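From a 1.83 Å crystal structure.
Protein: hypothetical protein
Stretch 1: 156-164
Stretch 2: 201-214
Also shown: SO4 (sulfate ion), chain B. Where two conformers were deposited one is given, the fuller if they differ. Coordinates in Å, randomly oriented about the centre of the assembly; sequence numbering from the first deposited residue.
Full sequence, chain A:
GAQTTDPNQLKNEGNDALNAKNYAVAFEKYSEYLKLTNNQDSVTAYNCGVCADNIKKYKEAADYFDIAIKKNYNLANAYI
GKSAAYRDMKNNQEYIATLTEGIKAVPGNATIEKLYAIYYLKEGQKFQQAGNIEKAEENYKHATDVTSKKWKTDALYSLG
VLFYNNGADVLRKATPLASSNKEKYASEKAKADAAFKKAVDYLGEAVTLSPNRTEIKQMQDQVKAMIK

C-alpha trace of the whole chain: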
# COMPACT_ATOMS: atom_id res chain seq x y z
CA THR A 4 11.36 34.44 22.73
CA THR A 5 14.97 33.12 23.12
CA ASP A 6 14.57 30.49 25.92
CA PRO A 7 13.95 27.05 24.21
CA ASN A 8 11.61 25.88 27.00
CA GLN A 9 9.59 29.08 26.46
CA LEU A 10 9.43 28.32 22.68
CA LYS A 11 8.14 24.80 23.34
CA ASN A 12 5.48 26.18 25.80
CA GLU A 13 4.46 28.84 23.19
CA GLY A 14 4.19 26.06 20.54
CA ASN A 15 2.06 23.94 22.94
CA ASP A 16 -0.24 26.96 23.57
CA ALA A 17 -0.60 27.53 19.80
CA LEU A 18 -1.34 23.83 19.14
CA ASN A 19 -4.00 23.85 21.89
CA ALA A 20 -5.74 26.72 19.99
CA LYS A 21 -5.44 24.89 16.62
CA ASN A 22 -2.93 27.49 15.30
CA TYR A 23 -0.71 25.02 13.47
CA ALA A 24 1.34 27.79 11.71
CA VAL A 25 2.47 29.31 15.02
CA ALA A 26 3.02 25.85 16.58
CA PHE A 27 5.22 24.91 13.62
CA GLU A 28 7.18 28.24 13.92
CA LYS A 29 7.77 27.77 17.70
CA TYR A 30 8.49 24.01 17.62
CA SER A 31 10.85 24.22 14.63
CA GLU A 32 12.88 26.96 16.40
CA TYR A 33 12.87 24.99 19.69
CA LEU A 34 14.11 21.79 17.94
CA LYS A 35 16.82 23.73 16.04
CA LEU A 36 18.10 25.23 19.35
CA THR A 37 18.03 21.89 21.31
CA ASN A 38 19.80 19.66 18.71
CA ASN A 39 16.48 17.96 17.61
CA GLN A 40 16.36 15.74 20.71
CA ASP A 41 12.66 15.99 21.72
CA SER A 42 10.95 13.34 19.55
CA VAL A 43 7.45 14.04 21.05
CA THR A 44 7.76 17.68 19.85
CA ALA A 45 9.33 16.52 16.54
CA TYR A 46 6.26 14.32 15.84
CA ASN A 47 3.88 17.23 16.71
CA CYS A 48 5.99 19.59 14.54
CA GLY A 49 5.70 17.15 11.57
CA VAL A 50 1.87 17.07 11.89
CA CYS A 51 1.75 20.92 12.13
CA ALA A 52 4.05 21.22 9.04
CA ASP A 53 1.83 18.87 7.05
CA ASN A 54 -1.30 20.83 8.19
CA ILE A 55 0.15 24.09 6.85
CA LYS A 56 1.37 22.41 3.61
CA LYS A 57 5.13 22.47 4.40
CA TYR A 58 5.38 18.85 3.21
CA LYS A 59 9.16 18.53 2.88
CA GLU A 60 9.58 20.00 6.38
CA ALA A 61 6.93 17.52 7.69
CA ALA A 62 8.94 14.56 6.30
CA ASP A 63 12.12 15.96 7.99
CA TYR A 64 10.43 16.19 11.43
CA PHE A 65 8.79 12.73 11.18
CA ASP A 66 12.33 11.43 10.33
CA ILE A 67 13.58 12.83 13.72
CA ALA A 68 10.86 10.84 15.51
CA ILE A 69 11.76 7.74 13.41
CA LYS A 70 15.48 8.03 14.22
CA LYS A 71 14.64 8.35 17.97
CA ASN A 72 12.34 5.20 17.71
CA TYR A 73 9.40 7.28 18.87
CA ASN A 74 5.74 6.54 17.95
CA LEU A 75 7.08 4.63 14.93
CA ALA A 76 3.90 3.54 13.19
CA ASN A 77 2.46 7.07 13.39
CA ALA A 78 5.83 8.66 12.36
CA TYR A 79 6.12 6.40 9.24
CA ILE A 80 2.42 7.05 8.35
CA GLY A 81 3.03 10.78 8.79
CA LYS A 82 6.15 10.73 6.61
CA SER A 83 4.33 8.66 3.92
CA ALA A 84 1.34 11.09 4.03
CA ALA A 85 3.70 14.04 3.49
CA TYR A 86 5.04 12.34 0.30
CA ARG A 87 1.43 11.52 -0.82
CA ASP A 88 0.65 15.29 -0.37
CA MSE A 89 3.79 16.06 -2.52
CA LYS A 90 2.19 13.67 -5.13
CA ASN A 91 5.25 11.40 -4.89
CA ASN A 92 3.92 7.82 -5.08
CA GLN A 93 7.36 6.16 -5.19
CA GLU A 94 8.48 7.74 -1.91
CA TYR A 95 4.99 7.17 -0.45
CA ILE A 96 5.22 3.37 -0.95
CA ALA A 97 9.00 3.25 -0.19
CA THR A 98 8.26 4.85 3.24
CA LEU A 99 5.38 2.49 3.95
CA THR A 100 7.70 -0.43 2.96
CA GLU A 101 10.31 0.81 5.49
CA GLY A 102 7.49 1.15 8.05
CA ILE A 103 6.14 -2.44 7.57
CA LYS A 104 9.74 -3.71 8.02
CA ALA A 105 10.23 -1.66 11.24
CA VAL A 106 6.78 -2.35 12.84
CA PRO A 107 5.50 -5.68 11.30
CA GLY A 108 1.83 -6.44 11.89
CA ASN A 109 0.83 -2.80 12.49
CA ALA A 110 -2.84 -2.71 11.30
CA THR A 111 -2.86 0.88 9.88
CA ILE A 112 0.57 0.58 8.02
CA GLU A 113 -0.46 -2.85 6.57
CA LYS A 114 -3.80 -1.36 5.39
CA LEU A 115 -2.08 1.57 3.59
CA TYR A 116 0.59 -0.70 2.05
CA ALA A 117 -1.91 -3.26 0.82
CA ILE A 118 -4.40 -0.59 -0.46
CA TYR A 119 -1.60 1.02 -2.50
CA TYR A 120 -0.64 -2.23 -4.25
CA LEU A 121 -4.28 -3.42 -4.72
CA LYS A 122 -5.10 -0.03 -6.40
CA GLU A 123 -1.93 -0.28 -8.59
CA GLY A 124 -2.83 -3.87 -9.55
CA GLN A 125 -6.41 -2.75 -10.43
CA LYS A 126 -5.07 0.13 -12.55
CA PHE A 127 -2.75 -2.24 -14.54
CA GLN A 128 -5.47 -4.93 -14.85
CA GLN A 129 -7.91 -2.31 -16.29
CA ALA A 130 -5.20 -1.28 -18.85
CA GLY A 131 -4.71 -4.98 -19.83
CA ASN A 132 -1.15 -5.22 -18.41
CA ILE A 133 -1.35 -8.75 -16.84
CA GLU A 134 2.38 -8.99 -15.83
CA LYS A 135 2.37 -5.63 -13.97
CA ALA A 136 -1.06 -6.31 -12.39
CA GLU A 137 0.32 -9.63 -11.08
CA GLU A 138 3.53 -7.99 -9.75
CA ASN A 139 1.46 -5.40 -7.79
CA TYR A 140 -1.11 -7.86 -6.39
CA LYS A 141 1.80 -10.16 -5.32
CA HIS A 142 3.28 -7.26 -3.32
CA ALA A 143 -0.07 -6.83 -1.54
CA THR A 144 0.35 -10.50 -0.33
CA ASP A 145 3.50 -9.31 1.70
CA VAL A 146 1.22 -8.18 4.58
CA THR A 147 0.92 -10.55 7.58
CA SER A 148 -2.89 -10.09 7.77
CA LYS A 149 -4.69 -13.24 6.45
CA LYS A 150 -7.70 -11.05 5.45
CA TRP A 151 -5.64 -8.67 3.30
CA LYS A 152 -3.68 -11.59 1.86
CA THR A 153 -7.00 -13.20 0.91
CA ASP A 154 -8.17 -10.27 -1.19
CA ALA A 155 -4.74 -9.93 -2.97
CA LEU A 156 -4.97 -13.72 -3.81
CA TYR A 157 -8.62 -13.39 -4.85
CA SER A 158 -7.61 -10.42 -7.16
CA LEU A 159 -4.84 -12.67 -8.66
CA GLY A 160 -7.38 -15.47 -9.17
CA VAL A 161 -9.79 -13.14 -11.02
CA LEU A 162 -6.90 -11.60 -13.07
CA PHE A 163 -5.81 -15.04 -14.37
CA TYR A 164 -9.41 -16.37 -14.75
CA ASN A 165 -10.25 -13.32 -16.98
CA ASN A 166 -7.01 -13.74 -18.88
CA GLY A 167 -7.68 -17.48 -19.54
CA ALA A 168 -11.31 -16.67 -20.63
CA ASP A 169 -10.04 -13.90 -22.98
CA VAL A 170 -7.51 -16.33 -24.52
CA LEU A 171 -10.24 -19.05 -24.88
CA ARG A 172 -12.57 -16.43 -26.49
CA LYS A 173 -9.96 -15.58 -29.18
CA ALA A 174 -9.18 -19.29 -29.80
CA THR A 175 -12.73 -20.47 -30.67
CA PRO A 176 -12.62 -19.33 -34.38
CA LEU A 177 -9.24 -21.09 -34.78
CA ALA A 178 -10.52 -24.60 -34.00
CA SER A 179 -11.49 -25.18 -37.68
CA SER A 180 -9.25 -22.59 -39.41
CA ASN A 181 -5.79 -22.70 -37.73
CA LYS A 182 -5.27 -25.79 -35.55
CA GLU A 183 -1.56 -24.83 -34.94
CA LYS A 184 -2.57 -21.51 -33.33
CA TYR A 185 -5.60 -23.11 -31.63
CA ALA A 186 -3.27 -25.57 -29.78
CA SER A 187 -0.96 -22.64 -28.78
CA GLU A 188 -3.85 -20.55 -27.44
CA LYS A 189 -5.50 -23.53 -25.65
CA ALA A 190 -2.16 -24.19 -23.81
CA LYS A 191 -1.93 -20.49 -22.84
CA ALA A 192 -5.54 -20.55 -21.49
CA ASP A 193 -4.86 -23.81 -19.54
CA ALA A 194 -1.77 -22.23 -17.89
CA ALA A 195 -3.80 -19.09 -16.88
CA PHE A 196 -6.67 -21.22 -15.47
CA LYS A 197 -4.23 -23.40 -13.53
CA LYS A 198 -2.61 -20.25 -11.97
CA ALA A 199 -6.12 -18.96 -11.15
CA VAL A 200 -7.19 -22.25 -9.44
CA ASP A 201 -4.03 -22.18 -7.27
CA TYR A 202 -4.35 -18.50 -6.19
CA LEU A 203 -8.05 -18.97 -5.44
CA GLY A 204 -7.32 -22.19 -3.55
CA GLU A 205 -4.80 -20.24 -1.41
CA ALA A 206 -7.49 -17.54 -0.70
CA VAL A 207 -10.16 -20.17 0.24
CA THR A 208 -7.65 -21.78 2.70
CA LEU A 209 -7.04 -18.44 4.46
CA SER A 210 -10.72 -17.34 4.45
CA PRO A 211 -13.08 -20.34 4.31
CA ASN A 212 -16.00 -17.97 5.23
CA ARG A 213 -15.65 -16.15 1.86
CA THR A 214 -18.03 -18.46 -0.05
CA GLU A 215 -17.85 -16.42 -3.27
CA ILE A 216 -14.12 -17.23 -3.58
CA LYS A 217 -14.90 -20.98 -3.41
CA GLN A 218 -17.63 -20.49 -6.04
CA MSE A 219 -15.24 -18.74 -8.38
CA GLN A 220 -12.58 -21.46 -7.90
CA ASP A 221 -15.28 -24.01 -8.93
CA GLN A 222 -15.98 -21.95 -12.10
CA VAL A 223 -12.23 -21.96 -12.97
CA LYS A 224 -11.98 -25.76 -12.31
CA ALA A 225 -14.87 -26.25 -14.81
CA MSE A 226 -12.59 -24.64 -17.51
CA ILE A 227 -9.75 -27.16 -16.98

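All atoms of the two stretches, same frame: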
# COMPACT_ATOMS: atom_id res chain seq x y z
N LEU A 156 -4.91 -12.40 -3.12
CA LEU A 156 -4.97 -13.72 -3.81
C LEU A 156 -6.23 -13.85 -4.62
O LEU A 156 -6.19 -14.38 -5.73
CB LEU A 156 -4.88 -14.85 -2.77
CG LEU A 156 -3.53 -14.96 -2.10
CD1 LEU A 156 -3.62 -15.83 -0.87
CD2 LEU A 156 -2.46 -15.50 -3.04
N TYR A 157 -7.36 -13.35 -4.09
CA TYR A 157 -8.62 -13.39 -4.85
C TYR A 157 -8.49 -12.50 -6.12
O TYR A 157 -8.93 -12.91 -7.21
CB TYR A 157 -9.71 -12.88 -3.90
CG TYR A 157 -11.16 -12.92 -4.33
CD1 TYR A 157 -11.56 -13.63 -5.47
CD2 TYR A 157 -12.15 -12.30 -3.57
CE1 TYR A 157 -12.91 -13.65 -5.86
CE2 TYR A 157 -13.48 -12.32 -3.95
CZ TYR A 157 -13.86 -13.02 -5.09
OH TYR A 157 -15.18 -13.05 -5.39
N SER A 158 -7.84 -11.31 -6.00
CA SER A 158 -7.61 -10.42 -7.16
C SER A 158 -6.73 -11.13 -8.19
O SER A 158 -7.02 -11.05 -9.37
CB SER A 158 -6.93 -9.13 -6.69
OG SER A 158 -7.82 -8.37 -5.88
N LEU A 159 -5.71 -11.90 -7.74
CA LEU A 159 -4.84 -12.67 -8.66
C LEU A 159 -5.63 -13.77 -9.33
O LEU A 159 -5.44 -14.02 -10.53
CB LEU A 159 -3.66 -13.26 -7.87
CG LEU A 159 -2.57 -12.21 -7.56
CD1 LEU A 159 -1.75 -12.61 -6.35
CD2 LEU A 159 -1.67 -11.98 -8.80
N GLY A 160 -6.52 -14.43 -8.60
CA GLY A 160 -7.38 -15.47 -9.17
C GLY A 160 -8.27 -14.92 -10.26
O GLY A 160 -8.37 -15.50 -11.35
N VAL A 161 -8.91 -13.76 -10.00
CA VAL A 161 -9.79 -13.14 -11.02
C VAL A 161 -8.96 -12.69 -12.24
O VAL A 161 -9.41 -12.83 -13.40
CB VAL A 161 -10.56 -11.95 -10.40
CG1 VAL A 161 -11.28 -11.15 -11.49
CG2 VAL A 161 -11.55 -12.43 -9.33
N LEU A 162 -7.79 -12.07 -11.98
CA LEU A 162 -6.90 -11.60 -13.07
C LEU A 162 -6.61 -12.75 -14.03
O LEU A 162 -6.75 -12.60 -15.27
CB LEU A 162 -5.59 -11.09 -12.44
CG LEU A 162 -4.43 -10.75 -13.41
CD1 LEU A 162 -4.72 -9.45 -14.17
CD2 LEU A 162 -3.12 -10.56 -12.62
N PHE A 163 -6.15 -13.88 -13.49
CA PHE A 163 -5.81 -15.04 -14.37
C PHE A 163 -7.04 -15.75 -14.94
O PHE A 163 -6.96 -16.23 -16.08
CB PHE A 163 -4.86 -16.01 -13.64
CG PHE A 163 -3.48 -15.37 -13.69
CD1 PHE A 163 -2.76 -15.31 -14.89
CD2 PHE A 163 -2.96 -14.71 -12.58
CE1 PHE A 163 -1.54 -14.63 -14.97
CE2 PHE A 163 -1.71 -14.07 -12.65
CZ PHE A 163 -1.02 -14.02 -13.85
N TYR A 164 -8.16 -15.78 -14.23
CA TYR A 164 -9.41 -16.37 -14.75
C TYR A 164 -9.90 -15.54 -15.97
O TYR A 164 -10.26 -16.11 -17.01
CB TYR A 164 -10.47 -16.43 -13.63
CG TYR A 164 -11.85 -16.93 -14.03
CD1 TYR A 164 -12.00 -17.93 -14.99
CD2 TYR A 164 -12.99 -16.49 -13.37
CE1 TYR A 164 -13.26 -18.40 -15.36
CE2 TYR A 164 -14.25 -16.97 -13.71
CZ TYR A 164 -14.38 -17.93 -14.70
OH TYR A 164 -15.63 -18.41 -15.04
N ASP A 201 -4.99 -22.14 -8.38
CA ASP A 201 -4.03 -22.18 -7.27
C ASP A 201 -4.14 -20.93 -6.41
O ASP A 201 -4.19 -21.07 -5.20
CB ASP A 201 -2.60 -22.36 -7.80
CG ASP A 201 -2.33 -23.78 -8.31
OD1 ASP A 201 -3.17 -24.69 -8.05
OD2 ASP A 201 -1.26 -23.98 -8.93
N TYR A 202 -4.21 -19.72 -7.02
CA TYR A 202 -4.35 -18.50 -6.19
C TYR A 202 -5.68 -18.51 -5.43
O TYR A 202 -5.75 -18.12 -4.28
CB TYR A 202 -4.33 -17.27 -7.10
CG TYR A 202 -2.96 -16.88 -7.61
CD1 TYR A 202 -1.89 -16.72 -6.73
CD2 TYR A 202 -2.76 -16.60 -8.95
CE1 TYR A 202 -0.64 -16.30 -7.19
CE2 TYR A 202 -1.52 -16.17 -9.42
CZ TYR A 202 -0.46 -16.03 -8.54
OH TYR A 202 0.76 -15.62 -9.01
N LEU A 203 -6.74 -18.94 -6.09
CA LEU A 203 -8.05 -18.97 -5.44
C LEU A 203 -8.08 -20.01 -4.34
O LEU A 203 -8.61 -19.75 -3.27
CB LEU A 203 -9.16 -19.21 -6.47
CG LEU A 203 -9.40 -18.06 -7.47
CD1 LEU A 203 -10.28 -18.53 -8.61
CD2 LEU A 203 -10.06 -16.84 -6.78
N GLY A 204 -7.44 -21.14 -4.57
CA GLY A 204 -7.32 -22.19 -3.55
C GLY A 204 -6.64 -21.66 -2.29
O GLY A 204 -7.09 -21.95 -1.18
N GLU A 205 -5.56 -20.88 -2.48
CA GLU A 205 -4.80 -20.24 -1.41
C GLU A 205 -5.69 -19.29 -0.60
O GLU A 205 -5.61 -19.27 0.62
CB GLU A 205 -3.63 -19.46 -2.02
CG GLU A 205 -2.42 -20.28 -2.42
CD GLU A 205 -1.25 -19.35 -2.67
OE1 GLU A 205 -0.65 -18.86 -1.68
OE2 GLU A 205 -1.01 -18.99 -3.85
N ALA A 206 -6.55 -18.51 -1.29
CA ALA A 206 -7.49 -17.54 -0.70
C ALA A 206 -8.57 -18.26 0.11
O ALA A 206 -8.83 -17.86 1.25
CB ALA A 206 -8.15 -16.73 -1.80
N VAL A 207 -9.15 -19.35 -0.45
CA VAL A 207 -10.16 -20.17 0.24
C VAL A 207 -9.57 -20.73 1.56
O VAL A 207 -10.23 -20.71 2.60
CB VAL A 207 -10.67 -21.31 -0.70
CG1 VAL A 207 -11.50 -22.34 0.07
CG2 VAL A 207 -11.48 -20.74 -1.87
N THR A 208 -8.32 -21.23 1.50
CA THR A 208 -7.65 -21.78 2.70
C THR A 208 -7.55 -20.71 3.79
O THR A 208 -7.86 -21.00 4.96
CB THR A 208 -6.30 -22.36 2.30
OG1 THR A 208 -6.56 -23.50 1.48
CG2 THR A 208 -5.43 -22.73 3.49
N LEU A 209 -7.15 -19.49 3.44
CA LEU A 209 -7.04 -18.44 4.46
C LEU A 209 -8.38 -17.94 4.97
O LEU A 209 -8.47 -17.57 6.14
CB LEU A 209 -6.26 -17.25 3.88
CG LEU A 209 -4.82 -17.51 3.47
CD1 LEU A 209 -4.25 -16.29 2.78
CD2 LEU A 209 -3.92 -17.86 4.69
N SER A 210 -9.41 -17.89 4.10
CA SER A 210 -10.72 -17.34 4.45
C SER A 210 -11.83 -18.26 4.00
O SER A 210 -12.54 -17.98 3.02
CB SER A 210 -10.90 -15.96 3.82
OG SER A 210 -9.98 -15.00 4.32
N PRO A 211 -12.02 -19.39 4.72
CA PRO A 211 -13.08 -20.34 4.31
C PRO A 211 -14.49 -19.74 4.40
O PRO A 211 -15.39 -20.25 3.76
CB PRO A 211 -12.90 -21.53 5.27
CG PRO A 211 -11.70 -21.27 6.06
CD PRO A 211 -11.25 -19.86 5.89
N ASN A 212 -14.68 -18.62 5.13
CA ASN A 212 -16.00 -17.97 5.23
C ASN A 212 -16.37 -17.20 3.97
O ASN A 212 -17.52 -16.78 3.83
CB ASN A 212 -16.00 -16.99 6.41
CG ASN A 212 -14.91 -15.96 6.26
OD1 ASN A 212 -13.71 -16.29 6.24
ND2 ASN A 212 -15.30 -14.72 6.09
N ARG A 213 -15.40 -16.95 3.08
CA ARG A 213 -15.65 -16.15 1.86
C ARG A 213 -16.16 -17.08 0.77
O ARG A 213 -15.41 -17.54 -0.09
CB ARG A 213 -14.36 -15.43 1.44
CG ARG A 213 -13.83 -14.40 2.44
CD ARG A 213 -14.58 -13.07 2.43
NE ARG A 213 -14.50 -12.36 1.15
CZ ARG A 213 -13.44 -11.67 0.74
NH1 ARG A 213 -12.34 -11.62 1.49
NH2 ARG A 213 -13.46 -11.03 -0.42
N THR A 214 -17.45 -17.44 0.85
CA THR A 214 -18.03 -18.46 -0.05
C THR A 214 -17.98 -18.10 -1.52
O THR A 214 -17.89 -19.01 -2.36
CB THR A 214 -19.47 -18.77 0.36
OG1 THR A 214 -20.20 -17.56 0.41
CG2 THR A 214 -19.54 -19.49 1.72
S SO4 B . -14.09 -11.02 6.23
O1 SO4 B . -13.37 -10.46 5.10
O2 SO4 B . -13.95 -10.12 7.38
O3 SO4 B . -15.50 -11.18 5.91
O4 SO4 B . -13.50 -12.32 6.54

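This is a close, nearly antiparallel helix-helix contact, held by interlocking apolar side chains around a glycine and without a hydrogen bond between the two stretches. The helix of 156-164 runs against that of 201-209 with 154° between their N-to-C directions, and the axes approach to 7.7 Å. Within each helix the backbone amides and carbonyls bond to each other, as in Gly 160 N to Leu 156 O at 2.9 Å, so the interface is left to shape and dispersion.

Gly 160 permits the spacing. Its CA lies 5.2 Å from Leu 203 CA and 3.7 Å from Leu 203 CG; an ideal CB built on the glycine would point toward the other helix and fall 2.3 Å from Leu 203 CG, a clash. Ala 206 CB packs 3.9 Å from Leu 156 CB.

Two knobs lock the helices, one from each side. Leu 156, in the m,t rotamer, inserts among Tyr 202, Glu 205, Ala 206 and Leu 209. Its CD1 reaches Leu 209 CD1 at 3.7 Å and Glu 205 CB at 3.8 Å, so the acidic residue contributes aliphatic surface here. Tyr 202 enters a hole formed by Leu 156, Leu 159, Gly 160 and Phe 163. Leu 159 CB sits over one face of its ring, 3.8 Å from the centroid and 17° off the normal, a CH-pi contact that sets an aliphatic carbon against the pi cloud. Phe 163 CD2 meets the tyrosine at its edge, 3.8 Å from Tyr 202 CE2; the ring planes are inclined by 27° but slid apart, with centroids 6.0 Å distant, so they barely overlap. The tyrosine hydroxyl is hydrogen-bonded elsewhere in the structure, which lets the ring serve as apolar filling without stranding its polar end.

Tyr 157 shows that a CA-to-CB bond pointing away need not forfeit the contact. With chi1 at t, its ring brings CD1 to 3.8 Å from Leu 203 CD2, while Arg 213 NH2 approaches the ring edge, 3.6 Å from Tyr 157 CD2. That arginine comes from beyond the helix: Ser 210 is the first residue to leave helical geometry, and a type I turn from Ser 210 to Arg 213, with Arg 213 N bonded to Ser 210 O at 3.0 Å, brings the chain to the N-cap position of the next helix. At this turn, Asn 212 ND2 donates a 3.0 Å hydrogen bond to sulfate O4.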